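PDB 4K2M: NTD biosynthesis operon protein NtdA, which catalyses the reversible pyridoxal phosphate-dependent transamination of 3-dehydro-glucose 6-phosphate with glutamate to give kanosamine 6-phosphate, the aminosugar step of kanosamine biosynthesis. Local coordinates for residues 268-271 with 272-275; 105-108 with 109-113; 365-368 with 369-373; 71-74 with 75-78; 207-210 with 211-215. All coordinates share one frame; numbering follows the deposited sequence. Where two conformers were deposited one is given.

Interaction 1: 268-271 with 272-275; sequences AKKC and IQFS
Ala268 meets Ile272 one turn further along helix 265-275, an alpha helix of the aminotransferase fold that packs against strands 120-124 and 258-262. The Ala268 carbonyl takes the Ile272 amide, and CG1 of Ile272 lies 3.4 Å from that same oxygen, Ala268 O. Next, Lys269 runs beside Gln273, both side chains pointing the same way. CG of Lys269 comes within 3.3 Å of Gln273 NE2, a contact of methylene with amide, while its NZ goes back to a salt bridge with Glu266. Gln273 CG, anti to its own carbonyl carbon (chi1 -62°), leans over the turn and sits 3.1 Å from Lys269 O, the oxygen that also accepts the Gln273 amide. Lys270 O accepts Phe274 N, and this oxygen lies near the plane of the Phe274 ring, at its edge, 3.4 Å from Phe274 CD2. The ring itself packs on Ile133 and Leu136 of helix 127-137. Cys271 closes the series, its O accepting Ser275 N just before the substrate-binding Tyr276. Ser275 OG turns back to donate to Ile272 O at 2.7 Å.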
loop_
_atom_site.group_PDB
_atom_site.type_symbol
_atom_site.label_atom_id
_atom_site.label_comp_id
_atom_site.label_asym_id
_atom_site.label_seq_id
_atom_site.Cartn_x
_atom_site.Cartn_y
_atom_site.Cartn_z
ATOM N N ALA A 268 13.459 11.732 -10.928
ATOM C CA ALA A 268 12.484 11.945 -9.863
ATOM C C ALA A 268 11.080 12.189 -10.403
ATOM O O ALA A 268 10.101 11.638 -9.893
ATOM C CB ALA A 268 12.917 13.102 -8.971
ATOM N N LYS A 269 10.976 13.021 -11.435
ATOM C CA LYS A 269 9.682 13.321 -12.029
ATOM C C LYS A 269 9.034 12.052 -12.576
ATOM O O LYS A 269 7.822 11.808 -12.389
ATOM C CB LYS A 269 9.836 14.375 -13.132
ATOM C CG LYS A 269 8.565 14.567 -13.950
ATOM C CD LYS A 269 8.598 15.872 -14.735
ATOM C CE LYS A 269 9.923 16.058 -15.437
ATOM N NZ LYS A 269 9.837 16.922 -16.652
ATOM N N LYS A 270 9.835 11.226 -13.239
ATOM C CA LYS A 270 9.313 9.981 -13.776
ATOM C C LYS A 270 8.872 9.048 -12.649
ATOM O O LYS A 270 7.873 8.343 -12.779
ATOM C CB LYS A 270 10.344 9.301 -14.694
ATOM C CG LYS A 270 10.551 10.022 -16.024
ATOM C CD LYS A 270 11.654 9.345 -16.851
ATOM C CE LYS A 270 11.802 9.958 -18.248
ATOM N NZ LYS A 270 12.582 11.228 -18.242
ATOM N N CYS A 271 9.610 9.034 -11.544
ATOM C CA CYS A 271 9.194 8.228 -10.389
ATOM C C CYS A 271 7.848 8.686 -9.843
ATOM O O CYS A 271 7.000 7.862 -9.512
ATOM C CB CYS A 271 10.226 8.290 -9.261
ATOM S SG CYS A 271 11.762 7.421 -9.629
ATOM N N ILE A 272 7.661 9.999 -9.727
ATOM C CA ILE A 272 6.387 10.516 -9.241
ATOM C C ILE A 272 5.267 10.120 -10.192
ATOM O O ILE A 272 4.183 9.728 -9.748
ATOM C CB ILE A 272 6.420 12.042 -9.058
ATOM C CG1 ILE A 272 7.436 12.412 -7.970
ATOM C CG2 ILE A 272 5.041 12.567 -8.683
ATOM C CD1 ILE A 272 7.731 13.906 -7.885
ATOM N N GLN A 273 5.517 10.215 -11.497
ATOM C CA GLN A 273 4.489 9.859 -12.480
ATOM C C GLN A 273 4.116 8.382 -12.379
ATOM O O GLN A 273 2.941 8.043 -12.323
ATOM C CB GLN A 273 4.941 10.222 -13.913
ATOM C CG GLN A 273 5.182 11.712 -14.087
ATOM C CD GLN A 273 5.980 12.038 -15.336
ATOM O OE1 GLN A 273 6.520 11.145 -16.001
ATOM N NE2 GLN A 273 6.054 13.324 -15.664
ATOM N N PHE A 274 5.110 7.507 -12.300
ATOM C CA PHE A 274 4.831 6.078 -12.154
ATOM C C PHE A 274 4.164 5.725 -10.816
ATOM O O PHE A 274 3.391 4.769 -10.739
ATOM C CB PHE A 274 6.112 5.251 -12.321
ATOM C CG PHE A 274 6.395 4.857 -13.737
ATOM C CD1 PHE A 274 5.597 3.923 -14.378
ATOM C CD2 PHE A 274 7.464 5.412 -14.424
ATOM C CE1 PHE A 274 5.856 3.542 -15.688
ATOM C CE2 PHE A 274 7.734 5.042 -15.743
ATOM C CZ PHE A 274 6.935 4.105 -16.369
ATOM N N SER A 275 4.461 6.500 -9.775
ATOM C CA SER A 275 3.943 6.227 -8.427
ATOM C C SER A 275 2.479 6.619 -8.301
ATOM O O SER A 275 1.772 6.214 -7.358
ATOM C CB SER A 275 4.749 7.008 -7.393
ATOM O OG SER A 275 4.324 8.371 -7.365
#

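Interaction 2: 105-108 with 109-113; sequences LEQF and EKVLS
Phe108 and Leu112 make the central side-chain contact here, an i to i+4 CH-pi pair on helix 103-116 of the aminotransferase fold. The methyl CD1 of Leu112 stands over one face of the Phe108 ring, 3.8 Å from its centroid and 25° off the normal. It is displaced toward the rim, which brings it within 3.5 Å of Phe108 CE2. Phe108 reaches this place because its CG is anti to the backbone N (chi1 -178°), while Leu112 CG is anti to its own carbonyl carbon and lies 3.3 Å from Phe108 O. The backbone underneath fixes the spacing: Phe108 O accepts the Leu112 amide, as Leu105 O, Glu106 O and Gln107 O accept those of Glu109, Lys110 and Val111.

Glu109 runs extended past the preceding turn, and its CG rests 3.3 Å from Leu105 O, the carbonyl that already receives the Glu109 amide. Its carboxylate reaches strand 120-124, where OE2 accepts a hydrogen bond from Ala123 N and so ties the helix to the strand.

In the next shell, Phe245 meets the Phe108 ring edge-to-face, and Ala302 and Leu306 of helix 299-308 pack on Phe108 as well. Leu112 leans on Val121, and Leu105 touches Ala302 and Ala123, its side chain about 5 Å from that of Ser101, a substrate-binding residue. Val111, which touches Ile38 and Met309, also packs against the preceding turn, its CG2 sitting 3.5 Å from the backbone oxygen Gln107 O.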
loop_
_atom_site.group_PDB
_atom_site.type_symbol
_atom_site.label_atom_id
_atom_site.label_comp_id
_atom_site.label_asym_id
_atom_site.label_seq_id
_atom_site.Cartn_x
_atom_site.Cartn_y
_atom_site.Cartn_z
ATOM N N LEU A 105 3.202 13.769 4.020
ATOM C CA LEU A 105 3.985 13.166 2.944
ATOM C C LEU A 105 5.182 14.027 2.555
ATOM O O LEU A 105 6.316 13.561 2.590
ATOM C CB LEU A 105 3.112 12.903 1.705
ATOM C CG LEU A 105 2.489 11.522 1.608
ATOM C CD1 LEU A 105 1.645 11.413 0.329
ATOM C CD2 LEU A 105 3.594 10.461 1.644
ATOM N N GLU A 106 4.932 15.286 2.190
ATOM C CA GLU A 106 6.007 16.179 1.765
ATOM C C GLU A 106 7.032 16.405 2.876
ATOM O O GLU A 106 8.243 16.483 2.607
ATOM C CB GLU A 106 5.440 17.531 1.316
ATOM C CG GLU A 106 6.373 18.320 0.395
ATOM C CD GLU A 106 6.097 19.817 0.415
ATOM O OE1 GLU A 106 4.936 20.220 0.174
ATOM O OE2 GLU A 106 7.043 20.589 0.682
ATOM N N GLN A 107 6.560 16.536 4.114
ATOM C CA GLN A 107 7.464 16.755 5.243
ATOM C C GLN A 107 8.340 15.529 5.478
ATOM O O GLN A 107 9.521 15.651 5.794
ATOM C CB GLN A 107 6.687 17.083 6.521
ATOM C CG GLN A 107 7.568 17.342 7.744
ATOM C CD GLN A 107 8.318 18.667 7.673
ATOM O OE1 GLN A 107 7.991 19.537 6.862
ATOM N NE2 GLN A 107 9.326 18.824 8.528
ATOM N N PHE A 108 7.751 14.344 5.335
ATOM C CA PHE A 108 8.500 13.104 5.533
ATOM C C PHE A 108 9.530 12.945 4.409
ATOM O O PHE A 108 10.695 12.583 4.648
ATOM C CB PHE A 108 7.531 11.912 5.587
ATOM C CG PHE A 108 8.202 10.588 5.830
ATOM C CD1 PHE A 108 8.937 10.361 6.992
ATOM C CD2 PHE A 108 8.092 9.569 4.907
ATOM C CE1 PHE A 108 9.546 9.125 7.214
ATOM C CE2 PHE A 108 8.704 8.325 5.119
ATOM C CZ PHE A 108 9.421 8.103 6.274
ATOM N N GLU A 109 9.122 13.253 3.179
ATOM C CA GLU A 109 10.071 13.177 2.060
ATOM C C GLU A 109 11.208 14.178 2.236
ATOM O O GLU A 109 12.372 13.854 1.996
ATOM C CB GLU A 109 9.365 13.352 0.722
ATOM C CG GLU A 109 8.401 12.200 0.398
ATOM C CD GLU A 109 7.527 12.503 -0.802
ATOM O OE1 GLU A 109 7.244 13.704 -1.036
ATOM O OE2 GLU A 109 7.114 11.545 -1.506
ATOM N N LYS A 110 10.876 15.386 2.691
ATOM C CA LYS A 110 11.894 16.394 2.971
ATOM C C LYS A 110 12.891 15.966 4.065
ATOM O O LYS A 110 14.106 16.161 3.935
ATOM C CB LYS A 110 11.233 17.730 3.343
ATOM C CG LYS A 110 12.239 18.847 3.554
ATOM C CD LYS A 110 13.231 18.903 2.390
ATOM C CE LYS A 110 14.527 19.593 2.795
ATOM N NZ LYS A 110 14.270 20.939 3.382
ATOM N N VAL A 111 12.391 15.371 5.139
ATOM C CA VAL A 111 13.268 14.894 6.208
ATOM C C VAL A 111 14.190 13.769 5.713
ATOM O O VAL A 111 15.387 13.712 6.043
ATOM C CB VAL A 111 12.429 14.412 7.411
ATOM C CG1 VAL A 111 13.221 13.451 8.232
ATOM C CG2 VAL A 111 11.990 15.594 8.262
ATOM N N LEU A 112 13.637 12.872 4.908
ATOM C CA LEU A 112 14.438 11.814 4.301
ATOM C C LEU A 112 15.485 12.368 3.349
ATOM O O LEU A 112 16.614 11.863 3.281
ATOM C CB LEU A 112 13.531 10.832 3.545
ATOM C CG LEU A 112 12.679 9.929 4.440
ATOM C CD1 LEU A 112 11.710 9.119 3.570
ATOM C CD2 LEU A 112 13.568 8.984 5.255
ATOM N N SER A 113 15.103 13.389 2.585
ATOM C CA SER A 113 16.006 14.023 1.624
ATOM C C SER A 113 17.235 14.559 2.344
ATOM O O SER A 113 18.368 14.353 1.910
ATOM C CB SER A 113 15.275 15.156 0.896
ATOM O OG SER A 113 16.182 16.015 0.232
#

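Interaction 3: 365-368 with 369-373; sequences IMTK and LNEDF
The carboxylate of Glu371 has Thr367 alongside it, one turn back on helix 362-373 and pointing the same way; the threonine methyl CG2 is 3.5 Å from both CD and OE2 of Glu371. Thr367 puts the methyl there because CG2 is anti to the backbone N, which leaves OG1 beside that N (chi1 -64°) to bond with Ala363 O. The Phe373 ring, at the last turn of the helix, has Asp372 CB over the centre of one face, 3.8 Å above the plane, and meets His435 of helix 423-441 edge-to-face. Lys368 O approaches the same ring obliquely, but its bond is to Asp372 N at 2.8 Å. Asp372 also folds against that carbonyl, with CB only 3.1 Å from Lys368 O.

On the buried side Ile365 CG2 meets Leu369 CD1 at 3.9 Å; Ile365 touches Leu413 and Leu369 touches Thr377.

Lys368 NZ turns to Asp364 in a salt bridge and stays 5.9 Å from Asp372 OD2 and 6.6 Å from Glu371 OE1. Across these turns the acids are therefore packed through carbon and backbone oxygen, and any attraction to Lys368 is probably a diffuse one, added to its direct pairing with Asp364.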
loop_
_atom_site.group_PDB
_atom_site.type_symbol
_atom_site.label_atom_id
_atom_site.label_comp_id
_atom_site.label_asym_id
_atom_site.label_seq_id
_atom_site.Cartn_x
_atom_site.Cartn_y
_atom_site.Cartn_z
ATOM N N ILE A 365 22.104 -27.834 14.975
ATOM C CA ILE A 365 22.393 -26.675 15.834
ATOM C C ILE A 365 21.116 -25.913 16.139
ATOM O O ILE A 365 20.860 -25.561 17.295
ATOM C CB ILE A 365 23.421 -25.728 15.188
ATOM C CG1 ILE A 365 24.812 -26.358 15.193
ATOM C CG2 ILE A 365 23.472 -24.389 15.920
ATOM C CD1 ILE A 365 25.749 -25.784 14.128
ATOM N N MET A 366 20.303 -25.671 15.111
ATOM C CA MET A 366 19.057 -24.938 15.294
ATOM C C MET A 366 18.081 -25.679 16.182
ATOM O O MET A 366 17.427 -25.078 17.044
ATOM C CB MET A 366 18.412 -24.635 13.937
ATOM C CG MET A 366 19.263 -23.749 13.068
ATOM S SD MET A 366 18.449 -23.406 11.492
ATOM C CE MET A 366 17.107 -22.319 11.989
ATOM N N THR A 367 17.985 -26.988 15.973
ATOM C CA THR A 367 17.089 -27.817 16.761
ATOM C C THR A 367 17.505 -27.865 18.230
ATOM O O THR A 367 16.657 -27.731 19.120
ATOM C CB THR A 367 17.017 -29.257 16.198
ATOM O OG1 THR A 367 16.453 -29.211 14.883
ATOM C CG2 THR A 367 16.136 -30.136 17.079
ATOM N N LYS A 368 18.792 -28.058 18.480
ATOM C CA LYS A 368 19.285 -28.163 19.846
ATOM C C LYS A 368 19.171 -26.834 20.584
ATOM O O LYS A 368 18.806 -26.810 21.761
ATOM C CB LYS A 368 20.728 -28.647 19.877
ATOM C CG LYS A 368 20.878 -30.145 19.600
ATOM C CD LYS A 368 22.344 -30.548 19.537
ATOM C CE LYS A 368 22.500 -32.057 19.640
ATOM N NZ LYS A 368 21.635 -32.758 18.650
ATOM N N LEU A 369 19.481 -25.735 19.899
ATOM C CA LEU A 369 19.309 -24.414 20.522
ATOM C C LEU A 369 17.876 -24.221 20.988
ATOM O O LEU A 369 17.624 -23.757 22.095
ATOM C CB LEU A 369 19.725 -23.290 19.560
ATOM C CG LEU A 369 21.217 -22.993 19.452
ATOM C CD1 LEU A 369 21.468 -21.992 18.315
ATOM C CD2 LEU A 369 21.779 -22.431 20.768
ATOM N N ASN A 370 16.927 -24.611 20.150
ATOM C CA ASN A 370 15.523 -24.442 20.464
ATOM C C ASN A 370 15.056 -25.428 21.534
ATOM O O ASN A 370 14.439 -25.036 22.526
ATOM C CB ASN A 370 14.700 -24.638 19.189
ATOM C CG ASN A 370 13.208 -24.599 19.449
ATOM O OD1 ASN A 370 12.739 -23.882 20.337
ATOM N ND2 ASN A 370 12.451 -25.382 18.685
ATOM N N GLU A 371 15.340 -26.712 21.325
ATOM C CA GLU A 371 14.870 -27.750 22.245
ATOM C C GLU A 371 15.539 -27.684 23.616
ATOM O O GLU A 371 14.866 -27.801 24.647
ATOM C CB GLU A 371 15.091 -29.135 21.637
ATOM C CG GLU A 371 14.179 -29.452 20.476
ATOM C CD GLU A 371 14.379 -30.873 19.963
ATOM O OE1 GLU A 371 15.368 -31.521 20.378
ATOM O OE2 GLU A 371 13.550 -31.337 19.149
ATOM N N ASP A 372 16.857 -27.494 23.635
ATOM C CA ASP A 372 17.594 -27.563 24.886
ATOM C C ASP A 372 17.593 -26.238 25.627
ATOM O O ASP A 372 17.650 -26.215 26.860
ATOM C CB ASP A 372 19.032 -28.033 24.644
ATOM C CG ASP A 372 19.104 -29.455 24.104
ATOM O OD1 ASP A 372 18.126 -30.208 24.273
ATOM O OD2 ASP A 372 20.141 -29.816 23.509
ATOM N N PHE A 373 17.520 -25.131 24.892
ATOM C CA PHE A 373 17.645 -23.836 25.555
ATOM C C PHE A 373 16.575 -22.807 25.231
ATOM O O PHE A 373 16.612 -21.694 25.760
ATOM C CB PHE A 373 19.038 -23.252 25.306
ATOM C CG PHE A 373 20.143 -24.182 25.685
ATOM C CD1 PHE A 373 20.318 -24.568 27.010
ATOM C CD2 PHE A 373 20.993 -24.693 24.724
ATOM C CE1 PHE A 373 21.338 -25.442 27.362
ATOM C CE2 PHE A 373 22.017 -25.560 25.069
ATOM C CZ PHE A 373 22.191 -25.932 26.395
#

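Interaction 4: 71-74 with 75-78; sequences FLPV and DRLI
Leu72 packs on Leu77 across a compact backbone turn in the loop that leads from helix 53-57 to helix 80-93. Two successive i to i+3 hydrogen bonds define it as a pair of overlapping beta turns, 73-76 and 74-77.

The polar contacts are those of the backbone. Arg76 N donates to Pro73 O at 2.9 Å and Leu77 N to Val74 O at 3.2 Å.

The apolar contacts are made by side chains. The two leucines cross at about a right angle, with Leu72 CD1 lodged 3.8 Å from each of CD1 and CD2 of Leu77. Leu72 CG is anti to its backbone N (chi1 -171°), which swings the branch forward to Leu77. Pro73 offers its ring to Arg76: CG of the proline touches Arg76 CD at 3.8 Å, and the arginine chain then bends at chi3 (60°), its NH2 going to a salt bridge with Glu425 and a hydrogen bond with Ser420 O.

Between subunits, Val74 packs on Thr96 and Asp75 on Pro95 of the second subunit, so the turn forms part of the dimer interface. It also borders the active site: Val74 touches the substrate-binding Tyr248, and the Leu72 side chain is about 6 Å, nearest atoms, from the bound external aldimine. Asp75 folds back over the start of the turn, its OD1 3.5 Å from Pro73 CB.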
loop_
_atom_site.group_PDB
_atom_site.type_symbol
_atom_site.label_atom_id
_atom_site.label_comp_id
_atom_site.label_asym_id
_atom_site.label_seq_id
_atom_site.Cartn_x
_atom_site.Cartn_y
_atom_site.Cartn_z
ATOM N N PHE A 71 13.090 -15.228 18.255
ATOM C CA PHE A 71 13.981 -14.566 17.320
ATOM C C PHE A 71 13.571 -13.108 17.080
ATOM O O PHE A 71 14.411 -12.200 17.071
ATOM C CB PHE A 71 14.005 -15.333 15.989
ATOM C CG PHE A 71 14.891 -14.701 14.962
ATOM C CD1 PHE A 71 16.268 -14.915 14.984
ATOM C CD2 PHE A 71 14.354 -13.877 13.974
ATOM C CE1 PHE A 71 17.092 -14.315 14.036
ATOM C CE2 PHE A 71 15.162 -13.275 13.042
ATOM C CZ PHE A 71 16.540 -13.494 13.062
ATOM N N LEU A 72 12.281 -12.879 16.867
ATOM C CA LEU A 72 11.814 -11.535 16.532
ATOM C C LEU A 72 10.367 -11.354 16.952
ATOM O O LEU A 72 9.459 -11.428 16.123
ATOM C CB LEU A 72 11.959 -11.265 15.024
ATOM C CG LEU A 72 11.707 -9.811 14.594
ATOM C CD1 LEU A 72 12.809 -8.891 15.121
ATOM C CD2 LEU A 72 11.592 -9.710 13.076
ATOM N N PRO A 73 10.148 -11.091 18.248
ATOM C CA PRO A 73 8.800 -10.860 18.782
ATOM C C PRO A 73 8.318 -9.479 18.333
ATOM O O PRO A 73 8.823 -8.458 18.813
ATOM C CB PRO A 73 9.008 -10.923 20.306
ATOM C CG PRO A 73 10.449 -10.585 20.515
ATOM C CD PRO A 73 11.202 -10.972 19.274
ATOM N N VAL A 74 7.360 -9.440 17.407
ATOM C CA VAL A 74 7.017 -8.172 16.772
ATOM C C VAL A 74 6.440 -7.160 17.733
ATOM O O VAL A 74 6.472 -5.961 17.452
ATOM C CB VAL A 74 6.062 -8.341 15.555
ATOM C CG1 VAL A 74 6.723 -9.193 14.501
ATOM C CG2 VAL A 74 4.704 -8.918 15.991
ATOM N N ASP A 75 5.912 -7.629 18.865
ATOM C CA ASP A 75 5.352 -6.712 19.843
ATOM C C ASP A 75 6.456 -5.877 20.478
ATOM O O ASP A 75 6.220 -4.760 20.937
ATOM C CB ASP A 75 4.548 -7.467 20.918
ATOM C CG ASP A 75 5.387 -8.479 21.670
ATOM O OD1 ASP A 75 5.885 -9.429 21.035
ATOM O OD2 ASP A 75 5.550 -8.324 22.898
ATOM N N ARG A 76 7.673 -6.406 20.477
ATOM C CA ARG A 76 8.784 -5.693 21.078
ATOM C C ARG A 76 9.530 -4.793 20.101
ATOM O O ARG A 76 10.449 -4.072 20.492
ATOM C CB ARG A 76 9.724 -6.683 21.778
ATOM C CG ARG A 76 9.077 -7.302 23.015
ATOM C CD ARG A 76 9.932 -8.418 23.596
ATOM N NE ARG A 76 11.267 -7.967 23.996
ATOM C CZ ARG A 76 12.255 -8.805 24.296
ATOM N NH1 ARG A 76 12.042 -10.121 24.235
ATOM N NH2 ARG A 76 13.452 -8.331 24.627
ATOM N N LEU A 77 9.125 -4.809 18.836
ATOM C CA LEU A 77 9.741 -3.920 17.859
ATOM C C LEU A 77 9.168 -2.508 17.949
ATOM O O LEU A 77 9.658 -1.586 17.297
ATOM C CB LEU A 77 9.581 -4.464 16.438
ATOM C CG LEU A 77 10.396 -5.713 16.137
ATOM C CD1 LEU A 77 10.147 -6.190 14.709
ATOM C CD2 LEU A 77 11.869 -5.420 16.349
ATOM N N ILE A 78 8.126 -2.331 18.752
ATOM C CA ILE A 78 7.580 -0.999 18.939
ATOM C C ILE A 78 7.480 -0.766 20.443
ATOM O O ILE A 78 6.924 -1.592 21.154
ATOM C CB ILE A 78 6.229 -0.812 18.198
ATOM C CG1 ILE A 78 5.752 0.641 18.303
ATOM C CG2 ILE A 78 5.156 -1.778 18.713
ATOM C CD1 ILE A 78 4.387 0.896 17.630
#

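Interaction 5: 207-210 with 211-215; sequences MQHI and RQIAN
Helix 207-217 is the crossover helix of a beta-alpha-beta unit between the parallel strands 192-195 and 220-224, and its first two turns carry contacts such as that of His209 with Ile213. CD1 of Ile213 lies 3.9 Å from His209 CE1, meeting the imidazole obliquely. With His209 CG anti to the backbone N (chi1 -170°), the ring lies beside the carbonyl end of its residue, within reach of the next turn. There Gln212 crosses it at about a right angle, its amide plane turned 54° from the ring; Gln212 OE1 stays 4.0 Å from His209 ND1, and this buried ring nitrogen has no hydrogen-bond partner in the model. NE2 of the same ring is hydrogen-bonded to Asp182 OD1. Gln212 also crosses Gln208 at a slant, the amide planes 55° apart, with Gln212 CG 3.4 Å from Gln208 O and Gln212 NE2 4.0 Å from Gln208 CG.

Backbone bonds join each carbonyl from Met207 to Ile210 with the amide four residues on. The Ala214 amide N reaches Ile210 O at 2.9 Å, and Ala214 CB rests 3.5 Å from the same oxygen.

Arg211 bends at chi2 and chi3 and donates NH1 to Asn215 OD1 at 2.8 Å, the acceptor close to the guanidinium plane. Its NE and NH2 hold Tyr237 O and Asp239, so the three nitrogens of the group all have partners and its rotation is fixed.

Toward the sheet, Met207, Arg211 and Ala214 pack on Val221 of strand 220-224, while Ile210 and Ala214 touch Ile195 of strand 192-195.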
loop_
_atom_site.group_PDB
_atom_site.type_symbol
_atom_site.label_atom_id
_atom_site.label_comp_id
_atom_site.label_asym_id
_atom_site.label_seq_id
_atom_site.Cartn_x
_atom_site.Cartn_y
_atom_site.Cartn_z
ATOM N N MET A 207 29.961 -0.665 -3.552
ATOM C CA MET A 207 29.313 0.191 -4.544
ATOM C C MET A 207 30.279 0.921 -5.473
ATOM O O MET A 207 29.968 1.132 -6.656
ATOM C CB MET A 207 28.359 1.176 -3.865
ATOM C CG MET A 207 27.124 0.513 -3.232
ATOM S SD MET A 207 26.113 -0.327 -4.448
ATOM C CE MET A 207 25.468 1.067 -5.355
ATOM N N GLN A 208 31.447 1.291 -4.971
ATOM C CA GLN A 208 32.419 1.960 -5.851
ATOM C C GLN A 208 32.846 1.057 -7.012
ATOM O O GLN A 208 32.919 1.492 -8.171
ATOM C CB GLN A 208 33.643 2.457 -5.062
ATOM C CG GLN A 208 34.640 3.219 -5.939
ATOM C CD GLN A 208 35.772 3.840 -5.140
ATOM O OE1 GLN A 208 36.083 3.400 -4.032
ATOM N NE2 GLN A 208 36.391 4.872 -5.701
ATOM N N HIS A 209 33.090 -0.212 -6.710
ATOM C CA HIS A 209 33.515 -1.170 -7.722
ATOM C C HIS A 209 32.347 -1.441 -8.676
ATOM O O HIS A 209 32.514 -1.465 -9.889
ATOM C CB HIS A 209 34.018 -2.439 -7.029
ATOM C CG HIS A 209 34.696 -3.411 -7.937
ATOM N ND1 HIS A 209 34.747 -3.250 -9.307
ATOM C CD2 HIS A 209 35.356 -4.563 -7.669
ATOM C CE1 HIS A 209 35.408 -4.263 -9.840
ATOM N NE2 HIS A 209 35.785 -5.075 -8.870
ATOM N N ILE A 210 31.149 -1.614 -8.125
ATOM C CA ILE A 210 29.955 -1.763 -8.947
ATOM C C ILE A 210 29.770 -0.571 -9.895
ATOM O O ILE A 210 29.480 -0.754 -11.074
ATOM C CB ILE A 210 28.698 -2.007 -8.060
ATOM C CG1 ILE A 210 28.826 -3.354 -7.341
ATOM C CG2 ILE A 210 27.423 -1.963 -8.909
ATOM C CD1 ILE A 210 27.724 -3.626 -6.295
ATOM N N ARG A 211 29.958 0.649 -9.392
ATOM C CA ARG A 211 29.810 1.846 -10.227
ATOM C C ARG A 211 30.873 1.894 -11.333
ATOM O O ARG A 211 30.601 2.326 -12.458
ATOM C CB ARG A 211 29.854 3.109 -9.339
ATOM C CG ARG A 211 29.993 4.453 -10.072
ATOM C CD ARG A 211 29.020 4.589 -11.223
ATOM N NE ARG A 211 27.634 4.691 -10.793
ATOM C CZ ARG A 211 26.601 4.789 -11.625
ATOM N NH1 ARG A 211 26.795 4.784 -12.937
ATOM N NH2 ARG A 211 25.373 4.884 -11.147
ATOM N N GLN A 212 32.084 1.450 -11.030
ATOM C CA GLN A 212 33.107 1.404 -12.073
ATOM C C GLN A 212 32.689 0.493 -13.223
ATOM O O GLN A 212 32.870 0.842 -14.389
ATOM C CB GLN A 212 34.447 0.947 -11.505
ATOM C CG GLN A 212 35.124 2.007 -10.662
ATOM C CD GLN A 212 36.289 1.450 -9.865
ATOM O OE1 GLN A 212 36.619 0.266 -9.970
ATOM N NE2 GLN A 212 36.919 2.303 -9.060
ATOM N N ILE A 213 32.135 -0.670 -12.901
ATOM C CA ILE A 213 31.627 -1.570 -13.933
ATOM C C ILE A 213 30.453 -0.953 -14.681
ATOM O O ILE A 213 30.397 -0.994 -15.913
ATOM C CB ILE A 213 31.219 -2.929 -13.354
ATOM C CG1 ILE A 213 32.449 -3.600 -12.740
ATOM C CG2 ILE A 213 30.615 -3.822 -14.446
ATOM C CD1 ILE A 213 32.141 -4.808 -11.893
ATOM N N ALA A 214 29.505 -0.389 -13.936
ATOM C CA ALA A 214 28.346 0.253 -14.554
ATOM C C ALA A 214 28.760 1.365 -15.522
ATOM O O ALA A 214 28.202 1.471 -16.609
ATOM C CB ALA A 214 27.402 0.794 -13.497
ATOM N N ASN A 215 29.727 2.191 -15.131
ATOM C CA ASN A 215 30.169 3.269 -16.018
ATOM C C ASN A 215 30.808 2.723 -17.284
ATOM O O ASN A 215 30.563 3.229 -18.380
ATOM C CB ASN A 215 31.151 4.198 -15.311
ATOM C CG ASN A 215 30.472 5.104 -14.310
ATOM O OD1 ASN A 215 29.242 5.196 -14.282
ATOM N ND2 ASN A 215 31.266 5.792 -13.496
#

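Interactions 1, 2, 3 and 5 each lie within one helix with one side buried, whereas interaction 4 is a loop turn at the surface of the chain, covered in part by the second subunit. Interactions 1 and 2 share a neighbour, strand 120-124, their centres about 16 Å apart. Interaction 5 serves the same seven-stranded sheet at strands 192-195 and 220-224. Interaction 3 lies about 49 Å from interaction 1, centre to centre, beside strand 412-415 and helix 423-441. Chemistry follows place: methylene against amide and a serine-to-carbonyl bond in interaction 1, an aromatic-methyl pair in 2, acids on the exposed side of 3, leucines in 4, a guanidinium with three partners in 5.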